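Local atomic coordinates of farnesyl pyrophosphate synthetase (Staphylococcus aureus, PDB entry 5H9D), a protein that probably catalyses the magnesium-dependent condensation of allylic diphosphates with isopentenyl diphosphate, building the heptaprenyl diphosphate chain. Residues P237-K251 against E266-A280. Numbering follows the deposited sequence.
Sequences PILLEMRKNPDFKLK and ECIQIIRKSDSIDEA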
loop_
_atom_site.group_PDB
_atom_site.type_symbol
_atom_site.label_atom_id
_atom_site.label_comp_id
_atom_site.label_asym_id
_atom_site.label_seq_id
_atom_site.Cartn_x
_atom_site.Cartn_y
_atom_site.Cartn_z
ATOM N N PRO A 237 21.574 -11.883 -3.693
ATOM C CA PRO A 237 22.402 -13.091 -3.838
ATOM C C PRO A 237 22.733 -13.365 -5.311
ATOM O O PRO A 237 23.893 -13.534 -5.692
ATOM C CB PRO A 237 21.523 -14.186 -3.262
ATOM C CG PRO A 237 20.662 -13.444 -2.294
ATOM C CD PRO A 237 20.320 -12.192 -3.006
ATOM N N ILE A 238 21.691 -13.361 -6.136
ATOM C CA ILE A 238 21.829 -13.631 -7.558
ATOM C C ILE A 238 22.617 -12.606 -8.359
ATOM O O ILE A 238 23.177 -12.945 -9.389
ATOM C CB ILE A 238 20.454 -13.855 -8.188
ATOM C CG1 ILE A 238 19.654 -14.835 -7.305
ATOM C CG2 ILE A 238 20.621 -14.455 -9.571
ATOM C CD1 ILE A 238 18.299 -15.217 -7.830
ATOM N N LEU A 239 22.671 -11.363 -7.891
ATOM C CA LEU A 239 23.424 -10.316 -8.584
ATOM C C LEU A 239 24.906 -10.503 -8.290
ATOM O O LEU A 239 25.758 -10.229 -9.136
ATOM C CB LEU A 239 22.984 -8.929 -8.103
ATOM C CG LEU A 239 21.602 -8.522 -8.611
ATOM C CD1 LEU A 239 20.941 -7.471 -7.718
ATOM C CD2 LEU A 239 21.762 -8.002 -10.019
ATOM N N LEU A 240 25.190 -10.976 -7.077
ATOM C CA LEU A 240 26.549 -11.197 -6.635
ATOM C C LEU A 240 27.175 -12.369 -7.353
ATOM O O LEU A 240 28.288 -12.279 -7.840
ATOM C CB LEU A 240 26.589 -11.420 -5.121
ATOM C CG LEU A 240 26.156 -10.200 -4.306
ATOM C CD1 LEU A 240 26.322 -10.463 -2.849
ATOM C CD2 LEU A 240 26.980 -9.000 -4.697
ATOM N N GLU A 241 26.461 -13.474 -7.435
ATOM C CA GLU A 241 27.019 -14.618 -8.117
ATOM C C GLU A 241 27.204 -14.315 -9.598
ATOM O O GLU A 241 28.031 -14.930 -10.244
ATOM C CB GLU A 241 26.136 -15.857 -7.922
ATOM C CG GLU A 241 26.804 -17.178 -8.343
ATOM C CD GLU A 241 28.183 -17.396 -7.716
ATOM O OE1 GLU A 241 28.882 -18.360 -8.110
ATOM O OE2 GLU A 241 28.580 -16.607 -6.833
ATOM N N MET A 242 26.460 -13.360 -10.143
ATOM C CA MET A 242 26.619 -13.047 -11.565
ATOM C C MET A 242 27.944 -12.333 -11.846
ATOM O O MET A 242 28.727 -12.798 -12.685
ATOM C CB MET A 242 25.462 -12.191 -12.097
ATOM C CG MET A 242 24.174 -12.958 -12.353
ATOM S SD MET A 242 22.927 -11.994 -13.300
ATOM C CE MET A 242 21.825 -11.506 -12.069
ATOM N N ARG A 243 28.208 -11.224 -11.150
ATOM C CA ARG A 243 29.435 -10.462 -11.357
ATOM C C ARG A 243 30.705 -11.307 -11.290
ATOM O O ARG A 243 31.699 -10.981 -11.927
ATOM C CB ARG A 243 29.538 -9.321 -10.344
ATOM C CG ARG A 243 29.423 -9.779 -8.910
ATOM C CD ARG A 243 30.063 -8.826 -7.910
ATOM N NE ARG A 243 29.597 -7.445 -8.015
ATOM C CZ ARG A 243 29.477 -6.617 -6.972
ATOM N NH1 ARG A 243 29.782 -7.035 -5.746
ATOM N NH2 ARG A 243 29.056 -5.366 -7.153
ATOM N N LYS A 244 30.690 -12.391 -10.531
ATOM C CA LYS A 244 31.898 -13.201 -10.443
ATOM C C LYS A 244 31.822 -14.571 -11.114
ATOM O O LYS A 244 32.755 -15.371 -10.982
ATOM C CB LYS A 244 32.321 -13.385 -8.976
ATOM C CG LYS A 244 31.446 -14.298 -8.132
ATOM C CD LYS A 244 32.031 -14.339 -6.731
ATOM C CE LYS A 244 31.073 -14.887 -5.681
ATOM N NZ LYS A 244 31.575 -14.483 -4.320
ATOM N N ASN A 245 30.738 -14.835 -11.846
ATOM C CA ASN A 245 30.560 -16.124 -12.499
ATOM C C ASN A 245 29.914 -15.962 -13.866
ATOM O O ASN A 245 28.702 -16.157 -14.023
ATOM C CB ASN A 245 29.684 -17.020 -11.622
ATOM C CG ASN A 245 29.747 -18.471 -12.019
ATOM O OD1 ASN A 245 30.233 -18.819 -13.098
ATOM N ND2 ASN A 245 29.249 -19.335 -11.146
ATOM N N PRO A 246 30.720 -15.618 -14.884
ATOM C CA PRO A 246 30.233 -15.426 -16.255
ATOM C C PRO A 246 29.420 -16.575 -16.860
ATOM O O PRO A 246 28.723 -16.379 -17.859
ATOM C CB PRO A 246 31.511 -15.109 -17.043
ATOM C CG PRO A 246 32.604 -15.711 -16.222
ATOM C CD PRO A 246 32.174 -15.397 -14.814
ATOM N N ASP A 247 29.494 -17.766 -16.281
ATOM C CA ASP A 247 28.698 -18.889 -16.800
ATOM C C ASP A 247 27.268 -18.713 -16.290
ATOM O O ASP A 247 26.303 -18.825 -17.048
ATOM C CB ASP A 247 29.213 -20.237 -16.286
ATOM C CG ASP A 247 30.629 -20.511 -16.694
ATOM O OD1 ASP A 247 31.427 -20.944 -15.825
ATOM O OD2 ASP A 247 30.940 -20.297 -17.882
ATOM N N PHE A 248 27.165 -18.454 -14.985
ATOM C CA PHE A 248 25.894 -18.258 -14.317
ATOM C C PHE A 248 25.219 -17.008 -14.898
ATOM O O PHE A 248 23.991 -16.954 -15.011
ATOM C CB PHE A 248 26.127 -18.096 -12.809
ATOM C CG PHE A 248 24.863 -18.078 -11.991
ATOM C CD1 PHE A 248 24.135 -19.243 -11.783
ATOM C CD2 PHE A 248 24.397 -16.893 -11.432
ATOM C CE1 PHE A 248 22.963 -19.226 -11.029
ATOM C CE2 PHE A 248 23.231 -16.869 -10.683
ATOM C CZ PHE A 248 22.515 -18.031 -10.479
ATOM N N LYS A 249 26.013 -16.010 -15.273
ATOM C CA LYS A 249 25.438 -14.803 -15.840
ATOM C C LYS A 249 24.691 -15.117 -17.146
ATOM O O LYS A 249 23.590 -14.622 -17.389
ATOM C CB LYS A 249 26.525 -13.755 -16.088
ATOM C CG LYS A 249 25.966 -12.441 -16.605
ATOM C CD LYS A 249 27.020 -11.365 -16.692
ATOM C CE LYS A 249 26.433 -10.106 -17.313
ATOM N NZ LYS A 249 27.459 -9.033 -17.472
ATOM N N LEU A 250 25.283 -15.949 -17.988
ATOM C CA LEU A 250 24.642 -16.313 -19.244
ATOM C C LEU A 250 23.508 -17.270 -18.913
ATOM O O LEU A 250 22.494 -17.325 -19.604
ATOM C CB LEU A 250 25.668 -16.969 -20.172
ATOM C CG LEU A 250 26.940 -16.110 -20.331
ATOM C CD1 LEU A 250 28.173 -16.981 -20.618
ATOM C CD2 LEU A 250 26.683 -15.072 -21.430
ATOM N N LYS A 251 23.671 -17.999 -17.821
ATOM C CA LYS A 251 22.658 -18.947 -17.399
ATOM C C LYS A 251 21.417 -18.205 -16.913
ATOM O O LYS A 251 20.306 -18.751 -16.916
ATOM C CB LYS A 251 23.217 -19.853 -16.303
ATOM C CG LYS A 251 22.286 -20.986 -15.923
ATOM C CD LYS A 251 23.053 -22.082 -15.191
ATOM C CE LYS A 251 22.108 -23.135 -14.619
ATOM N NZ LYS A 251 21.303 -23.778 -15.695
ATOM N N GLU A 266 18.486 -25.841 -11.073
ATOM C CA GLU A 266 19.927 -25.746 -11.261
ATOM C C GLU A 266 20.465 -24.417 -10.732
ATOM O O GLU A 266 21.466 -24.390 -10.016
ATOM C CB GLU A 266 20.286 -25.913 -12.747
ATOM C CG GLU A 266 21.170 -27.131 -13.017
ATOM C CD GLU A 266 22.275 -26.860 -14.037
ATOM O OE1 GLU A 266 23.027 -25.877 -13.849
ATOM O OE2 GLU A 266 22.398 -27.635 -15.017
ATOM N N CYS A 267 19.787 -23.325 -11.089
ATOM C CA CYS A 267 20.169 -21.983 -10.653
ATOM C C CYS A 267 20.063 -21.787 -9.152
ATOM O O CYS A 267 21.024 -21.372 -8.518
ATOM C CB CYS A 267 19.316 -20.921 -11.350
ATOM S SG CYS A 267 19.936 -20.452 -12.968
ATOM N N ILE A 268 18.899 -22.075 -8.582
ATOM C CA ILE A 268 18.747 -21.910 -7.147
ATOM C C ILE A 268 19.666 -22.869 -6.383
ATOM O O ILE A 268 20.023 -22.615 -5.237
ATOM C CB ILE A 268 17.250 -22.063 -6.704
ATOM C CG1 ILE A 268 17.134 -23.028 -5.524
ATOM C CG2 ILE A 268 16.380 -22.468 -7.884
ATOM C CD1 ILE A 268 15.716 -23.114 -4.962
ATOM N N GLN A 269 20.084 -23.951 -7.033
ATOM C CA GLN A 269 20.978 -24.926 -6.396
ATOM C C GLN A 269 22.420 -24.454 -6.420
ATOM O O GLN A 269 23.220 -24.888 -5.613
ATOM C CB GLN A 269 20.901 -26.284 -7.102
ATOM C CG GLN A 269 20.679 -27.456 -6.157
ATOM C CD GLN A 269 19.338 -27.368 -5.438
ATOM O OE1 GLN A 269 18.273 -27.407 -6.069
ATOM N NE2 GLN A 269 19.382 -27.241 -4.111
ATOM N N ILE A 270 22.745 -23.575 -7.364
ATOM C CA ILE A 270 24.096 -23.046 -7.493
ATOM C C ILE A 270 24.329 -21.927 -6.484
ATOM O O ILE A 270 25.415 -21.800 -5.924
ATOM C CB ILE A 270 24.365 -22.499 -8.922
ATOM C CG1 ILE A 270 24.352 -23.643 -9.941
ATOM C CG2 ILE A 270 25.704 -21.787 -8.962
ATOM C CD1 ILE A 270 25.421 -24.718 -9.706
ATOM N N ILE A 271 23.304 -21.117 -6.250
ATOM C CA ILE A 271 23.416 -20.012 -5.310
ATOM C C ILE A 271 23.748 -20.489 -3.893
ATOM O O ILE A 271 24.527 -19.845 -3.182
ATOM C CB ILE A 271 22.103 -19.153 -5.288
ATOM C CG1 ILE A 271 22.123 -18.111 -6.415
ATOM C CG2 ILE A 271 21.961 -18.440 -3.958
ATOM C CD1 ILE A 271 23.239 -17.048 -6.295
ATOM N N ARG A 272 23.175 -21.623 -3.499
ATOM C CA ARG A 272 23.384 -22.165 -2.159
ATOM C C ARG A 272 24.807 -22.576 -1.786
ATOM O O ARG A 272 25.300 -22.186 -0.721
ATOM C CB ARG A 272 22.433 -23.334 -1.922
ATOM C CG ARG A 272 20.994 -22.930 -2.150
ATOM C CD ARG A 272 20.054 -24.111 -2.116
ATOM N NE ARG A 272 19.739 -24.541 -0.762
ATOM C CZ ARG A 272 18.707 -25.319 -0.449
ATOM N NH1 ARG A 272 17.890 -25.762 -1.407
ATOM N NH2 ARG A 272 18.466 -25.624 0.825
ATOM N N LYS A 273 25.478 -23.362 -2.625
ATOM C CA LYS A 273 26.842 -23.759 -2.284
ATOM C C LYS A 273 27.795 -22.619 -2.617
ATOM O O LYS A 273 29.018 -22.806 -2.721
ATOM C CB LYS A 273 27.263 -25.022 -3.043
ATOM C CG LYS A 273 28.605 -25.625 -2.550
ATOM C CD LYS A 273 28.504 -26.130 -1.095
ATOM C CE LYS A 273 29.778 -26.819 -0.599
ATOM N NZ LYS A 273 30.926 -25.892 -0.389
ATOM N N SER A 274 27.221 -21.431 -2.765
ATOM C CA SER A 274 27.969 -20.239 -3.121
ATOM C C SER A 274 28.396 -19.367 -1.934
ATOM O O SER A 274 27.895 -19.511 -0.803
ATOM C CB SER A 274 27.126 -19.410 -4.096
ATOM O OG SER A 274 27.790 -18.225 -4.502
ATOM N N ASP A 275 29.339 -18.470 -2.214
ATOM C CA ASP A 275 29.839 -17.529 -1.219
ATOM C C ASP A 275 28.910 -16.311 -1.238
ATOM O O ASP A 275 28.846 -15.524 -0.287
ATOM C CB ASP A 275 31.283 -17.088 -1.556
ATOM C CG ASP A 275 32.308 -18.209 -1.354
ATOM O OD1 ASP A 275 32.232 -18.934 -0.331
ATOM O OD2 ASP A 275 33.205 -18.364 -2.213
ATOM N N SER A 276 28.183 -16.187 -2.341
ATOM C CA SER A 276 27.263 -15.088 -2.562
ATOM C C SER A 276 26.142 -15.014 -1.548
ATOM O O SER A 276 25.626 -13.940 -1.263
ATOM C CB SER A 276 26.706 -15.187 -3.970
ATOM O OG SER A 276 27.728 -14.913 -4.910
ATOM N N ILE A 277 25.752 -16.151 -1.005
ATOM C CA ILE A 277 24.712 -16.146 -0.004
ATOM C C ILE A 277 25.308 -15.470 1.211
ATOM O O ILE A 277 24.604 -14.840 1.996
ATOM C CB ILE A 277 24.271 -17.565 0.376
ATOM C CG1 ILE A 277 23.170 -18.014 -0.564
ATOM C CG2 ILE A 277 23.758 -17.597 1.810
ATOM C CD1 ILE A 277 21.894 -17.208 -0.414
ATOM N N ASP A 278 26.617 -15.589 1.356
ATOM C CA ASP A 278 27.276 -14.990 2.501
ATOM C C ASP A 278 27.676 -13.545 2.261
ATOM O O ASP A 278 27.659 -12.728 3.185
ATOM C CB ASP A 278 28.470 -15.863 2.916
ATOM C CG ASP A 278 28.023 -17.194 3.541
ATOM O OD1 ASP A 278 27.606 -17.175 4.730
ATOM O OD2 ASP A 278 28.061 -18.240 2.836
ATOM N N GLU A 279 28.021 -13.217 1.022
ATOM C CA GLU A 279 28.381 -11.853 0.712
ATOM C C GLU A 279 27.093 -11.039 0.890
ATOM O O GLU A 279 27.133 -9.904 1.365
ATOM C CB GLU A 279 28.910 -11.768 -0.717
ATOM C CG GLU A 279 29.594 -10.439 -1.049
ATOM C CD GLU A 279 29.956 -10.303 -2.534
ATOM O OE1 GLU A 279 30.250 -9.167 -2.992
ATOM O OE2 GLU A 279 29.950 -11.333 -3.241
ATOM N N ALA A 280 25.946 -11.637 0.537
ATOM C CA ALA A 280 24.646 -10.972 0.669
ATOM C C ALA A 280 24.369 -10.702 2.146
ATOM O O ALA A 280 24.101 -9.567 2.547
ATOM C CB ALA A 280 23.563 -11.832 0.086
#
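Glu-241 extends CG away from its own nitrogen (chi1 -167°) and then folds at chi2 (52°), which brings its carboxylate to Ser-274 and Ser-276, where the chain passes from helix 261-272 to helix 276-296. Its OE2 accepts from Ser-276 OG at 2.7 Å, on the anti side, and more weakly from Ser-274 OG. Ser-274 suits this turn because its OG also receives Ser-276 N (3.0 Å), capping the following helix. The other carboxylate oxygen, OE1, takes Asn-245 ND2, so both connections meet at one buried acid.

Beside it, branched Ile-271 fits as a knob among Pro-237, Ile-238, Glu-241 and Phe-248; Phe-214 of helix 188-215 also touches it. The Phe-248 ring meets Cys-267 SG obliquely, 4.8 Å from SG to the ring centroid. Leu-240 CD1 lies over Glu-279 CB and the methyl of Ala-280, a small residue that leaves room for the leucine, while Glu-279 reaches Arg-243 NH1 with OE1 (3.5 Å) and, in a longer pair, Lys-244 with OE2. Lys-251 pairs with both Glu-266 and Glu-263.

The hydroxyl and amide donors probably help the buried carboxylate to stay ionised, and the shared acid joins the turn after helix 236-243 to the turn before helix 276-296.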